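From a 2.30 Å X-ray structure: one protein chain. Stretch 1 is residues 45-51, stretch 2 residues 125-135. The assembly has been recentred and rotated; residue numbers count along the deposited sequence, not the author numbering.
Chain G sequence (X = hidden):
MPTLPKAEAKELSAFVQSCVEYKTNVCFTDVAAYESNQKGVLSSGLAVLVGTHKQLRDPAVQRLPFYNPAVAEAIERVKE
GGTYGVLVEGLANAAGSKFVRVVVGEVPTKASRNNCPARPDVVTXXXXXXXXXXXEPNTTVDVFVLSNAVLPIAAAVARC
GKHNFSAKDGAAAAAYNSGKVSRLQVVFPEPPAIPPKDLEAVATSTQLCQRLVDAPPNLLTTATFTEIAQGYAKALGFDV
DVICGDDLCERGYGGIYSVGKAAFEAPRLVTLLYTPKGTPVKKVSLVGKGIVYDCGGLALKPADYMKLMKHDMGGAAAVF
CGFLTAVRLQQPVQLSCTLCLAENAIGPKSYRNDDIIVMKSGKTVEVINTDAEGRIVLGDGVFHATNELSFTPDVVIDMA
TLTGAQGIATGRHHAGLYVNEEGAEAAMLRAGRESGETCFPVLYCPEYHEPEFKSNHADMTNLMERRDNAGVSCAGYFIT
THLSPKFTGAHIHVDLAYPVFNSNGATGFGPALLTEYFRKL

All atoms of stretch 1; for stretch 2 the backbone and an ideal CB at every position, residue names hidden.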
# COMPACT_ATOMS: atom_id res chain seq x y z
N GLY G 45 -44.61 -22.28 -21.67
CA GLY G 45 -45.10 -22.21 -20.27
C GLY G 45 -44.69 -21.01 -19.43
O GLY G 45 -45.02 -20.92 -18.23
N LEU G 46 -44.05 -20.05 -20.07
CA LEU G 46 -43.71 -18.80 -19.39
C LEU G 46 -44.14 -17.61 -20.22
O LEU G 46 -43.88 -17.54 -21.41
CB LEU G 46 -42.20 -18.73 -19.13
CG LEU G 46 -41.70 -17.47 -18.46
CD1 LEU G 46 -42.22 -17.31 -17.03
CD2 LEU G 46 -40.17 -17.46 -18.46
N ALA G 47 -44.75 -16.65 -19.55
CA ALA G 47 -45.04 -15.36 -20.19
C ALA G 47 -44.65 -14.24 -19.26
O ALA G 47 -44.85 -14.34 -18.04
CB ALA G 47 -46.52 -15.24 -20.53
N VAL G 48 -44.16 -13.17 -19.86
CA VAL G 48 -43.69 -12.00 -19.10
C VAL G 48 -44.51 -10.79 -19.49
O VAL G 48 -44.75 -10.55 -20.67
CB VAL G 48 -42.19 -11.76 -19.33
CG1 VAL G 48 -41.66 -10.67 -18.40
CG2 VAL G 48 -41.39 -13.04 -19.16
N LEU G 49 -44.91 -10.03 -18.50
CA LEU G 49 -45.61 -8.80 -18.71
C LEU G 49 -44.91 -7.65 -18.00
O LEU G 49 -44.85 -7.62 -16.77
CB LEU G 49 -47.05 -8.91 -18.18
CG LEU G 49 -47.91 -7.62 -18.24
CD1 LEU G 49 -48.09 -7.14 -19.67
CD2 LEU G 49 -49.25 -7.84 -17.57
N VAL G 50 -44.42 -6.68 -18.77
CA VAL G 50 -43.67 -5.55 -18.17
C VAL G 50 -44.22 -4.20 -18.58
O VAL G 50 -44.39 -3.91 -19.75
CB VAL G 50 -42.12 -5.60 -18.34
CG1 VAL G 50 -41.57 -6.87 -17.71
CG2 VAL G 50 -41.71 -5.58 -19.78
N GLY G 51 -44.45 -3.37 -17.58
CA GLY G 51 -44.88 -2.01 -17.83
C GLY G 51 -44.90 -1.18 -16.57
O GLY G 51 -44.61 -1.67 -15.48
N UNK G 125 -33.56 -5.54 -16.39
CA UNK G 125 -33.45 -6.24 -15.08
C UNK G 125 -34.69 -7.12 -14.80
O UNK G 125 -34.60 -8.24 -14.36
CB UNK G 125 -33.28 -5.22 -13.95
N UNK G 126 -35.86 -6.57 -15.09
CA UNK G 126 -37.13 -7.31 -14.90
C UNK G 126 -37.20 -8.58 -15.77
O UNK G 126 -37.55 -9.66 -15.30
CB UNK G 126 -38.32 -6.40 -15.23
N UNK G 127 -36.86 -8.44 -17.02
CA UNK G 127 -36.96 -9.58 -17.93
C UNK G 127 -35.89 -10.61 -17.52
O UNK G 127 -36.10 -11.83 -17.59
CB UNK G 127 -36.78 -9.14 -19.39
N UNK G 128 -34.72 -10.11 -17.15
CA UNK G 128 -33.61 -11.01 -16.71
C UNK G 128 -34.09 -11.87 -15.53
O UNK G 128 -33.95 -13.07 -15.54
CB UNK G 128 -32.37 -10.20 -16.31
N UNK G 129 -34.69 -11.21 -14.56
CA UNK G 129 -35.23 -11.90 -13.40
C UNK G 129 -36.31 -12.93 -13.81
O UNK G 129 -36.33 -14.06 -13.35
CB UNK G 129 -35.81 -10.88 -12.42
N UNK G 130 -37.23 -12.49 -14.66
CA UNK G 130 -38.36 -13.35 -15.10
C UNK G 130 -37.86 -14.58 -15.82
O UNK G 130 -38.38 -15.67 -15.63
CB UNK G 130 -39.31 -12.58 -16.02
N UNK G 131 -36.85 -14.42 -16.65
CA UNK G 131 -36.30 -15.56 -17.41
C UNK G 131 -35.59 -16.60 -16.53
O UNK G 131 -35.30 -17.71 -16.97
CB UNK G 131 -35.32 -15.04 -18.46
N UNK G 132 -35.30 -16.24 -15.29
CA UNK G 132 -34.77 -17.20 -14.32
C UNK G 132 -35.81 -18.27 -13.96
O UNK G 132 -35.46 -19.28 -13.39
CB UNK G 132 -34.31 -16.47 -13.06
N UNK G 133 -37.07 -18.03 -14.29
CA UNK G 133 -38.16 -19.01 -14.05
C UNK G 133 -38.37 -19.99 -15.22
O UNK G 133 -39.22 -20.86 -15.16
CB UNK G 133 -39.47 -18.26 -13.78
N UNK G 134 -37.56 -19.87 -16.26
CA UNK G 134 -37.64 -20.79 -17.39
C UNK G 134 -37.36 -22.20 -16.87
O UNK G 134 -36.36 -22.42 -16.20
CB UNK G 134 -36.66 -20.40 -18.50
N UNK G 135 -38.25 -23.13 -17.20
CA UNK G 135 -38.19 -24.55 -16.70
C UNK G 135 -37.39 -25.46 -17.67
O UNK G 135 -36.60 -26.26 -17.22
CB UNK G 135 -39.60 -25.11 -16.53

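In stretch 1, residues 46-51 form a strand whose alternate residues Leu46, Val48 and Val50 turn apolar side chains toward stretch 2, which begins as a helix running nearly antiparallel to the strand (160°), with axes 9.3 Å apart at closest approach. The strand offers no side-chain charge, donor or acceptor to this surface, and no hydrogen bond joins the two segments.

Position 125 has helical angles and a CB with nothing of stretch 1 within reach. Many residues would serve; it is Ala125.

At 126 the CB points toward the strand, near Val50, so an aliphatic side chain of varied size would suit. The deposited Leu126 places its CB 4.1 Å from Val50 CG1.

The CB of 127 points sideways, with its ideal position 5.2 Å from Val48 CG1. A branched or longer apolar residue could reach the strand from here. Val127, with chi1 t, brings its CG2 to 4.3 Å from Val50 CG1.

Positions 128 and 129 lie out of reach of the strand, so polar or small residues are acceptable. They are Thr128 and Ala129.

At 130 the CB points toward the strand and the ideal CB already lies 3.8 Å from Val48 CG2, so contact needs no further atoms and a small residue fits well. It is Ala130, whose methyl packs on that valine; its carbonyl O also lies 3.8 Å from Leu46 CD2.

At 131 the CB points away, yet the ideal CB is 5.4 Å from Leu46 CD2, so a long, flexible apolar chain could return to the strand. Leu131 does so: with chi1 m and chi2 t, its CD2 comes to 4.3 Å from Leu46 CD2.

A type I turn spans 131 to 134, with the backbone N of 134 hydrogen-bonded to the O of 131 at 3.2 Å. Within it, 132 points away and tolerates polar residues; it is Asp132.

Position 133 points toward Leu46, its ideal CB 4.4 Å from Leu46 CD1. An apolar residue, or a longer one with an aliphatic stem, would suit. Glu133 is found, its OE1 4.4 Å from Leu46 CD1 and both carboxylate oxygens hydrogen-bonded elsewhere in the structure.

Position 134 has extended angles (-61/128) and a sideways CB 4.6 Å from Leu46 CD2, favouring a modest apolar residue. Val134, with chi1 t, sets CG2 3.5 Å from Leu46 CD2, the closest contact between the segments.

At 135 the CB points sideways beyond contact range, leaving the choice broad. The end of Lys135 comes nearer to stretch 1, though not into contact, and NZ is hydrogen-bonded elsewhere.

Stretch 2 (125-135) ALVTAALDEVK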
# COMPACT_ATOMS: atom_id res chain seq x y z
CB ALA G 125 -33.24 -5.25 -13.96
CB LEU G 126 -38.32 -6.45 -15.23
CG LEU G 126 -38.49 -5.26 -14.30
CD1 LEU G 126 -39.56 -4.35 -14.86
CD2 LEU G 126 -38.87 -5.70 -12.89
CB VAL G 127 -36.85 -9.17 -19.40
CG1 VAL G 127 -36.96 -10.39 -20.31
CG2 VAL G 127 -37.98 -8.22 -19.75
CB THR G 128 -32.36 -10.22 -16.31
OG1 THR G 128 -31.81 -9.62 -17.48
CG2 THR G 128 -31.32 -11.12 -15.66
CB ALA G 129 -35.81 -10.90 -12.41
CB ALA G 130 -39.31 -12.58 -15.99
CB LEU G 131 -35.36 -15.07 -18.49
CG LEU G 131 -36.06 -14.30 -19.60
CD1 LEU G 131 -35.06 -13.69 -20.53
CD2 LEU G 131 -36.98 -15.25 -20.38
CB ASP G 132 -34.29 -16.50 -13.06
CG ASP G 132 -32.90 -16.92 -12.63
OD1 ASP G 132 -32.03 -17.18 -13.50
OD2 ASP G 132 -32.66 -16.96 -11.41
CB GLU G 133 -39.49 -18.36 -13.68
CG GLU G 133 -39.57 -17.74 -12.27
CD GLU G 133 -40.96 -17.24 -11.85
OE1 GLU G 133 -41.73 -16.66 -12.67
OE2 GLU G 133 -41.31 -17.42 -10.64
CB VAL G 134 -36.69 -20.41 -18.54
CG1 VAL G 134 -36.52 -21.53 -19.55
CG2 VAL G 134 -37.25 -19.21 -19.28
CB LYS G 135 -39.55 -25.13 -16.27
CG LYS G 135 -40.53 -25.25 -17.39
CD LYS G 135 -41.94 -25.63 -16.86
CE LYS G 135 -42.60 -26.71 -17.69
NZ LYS G 135 -43.92 -27.14 -17.18
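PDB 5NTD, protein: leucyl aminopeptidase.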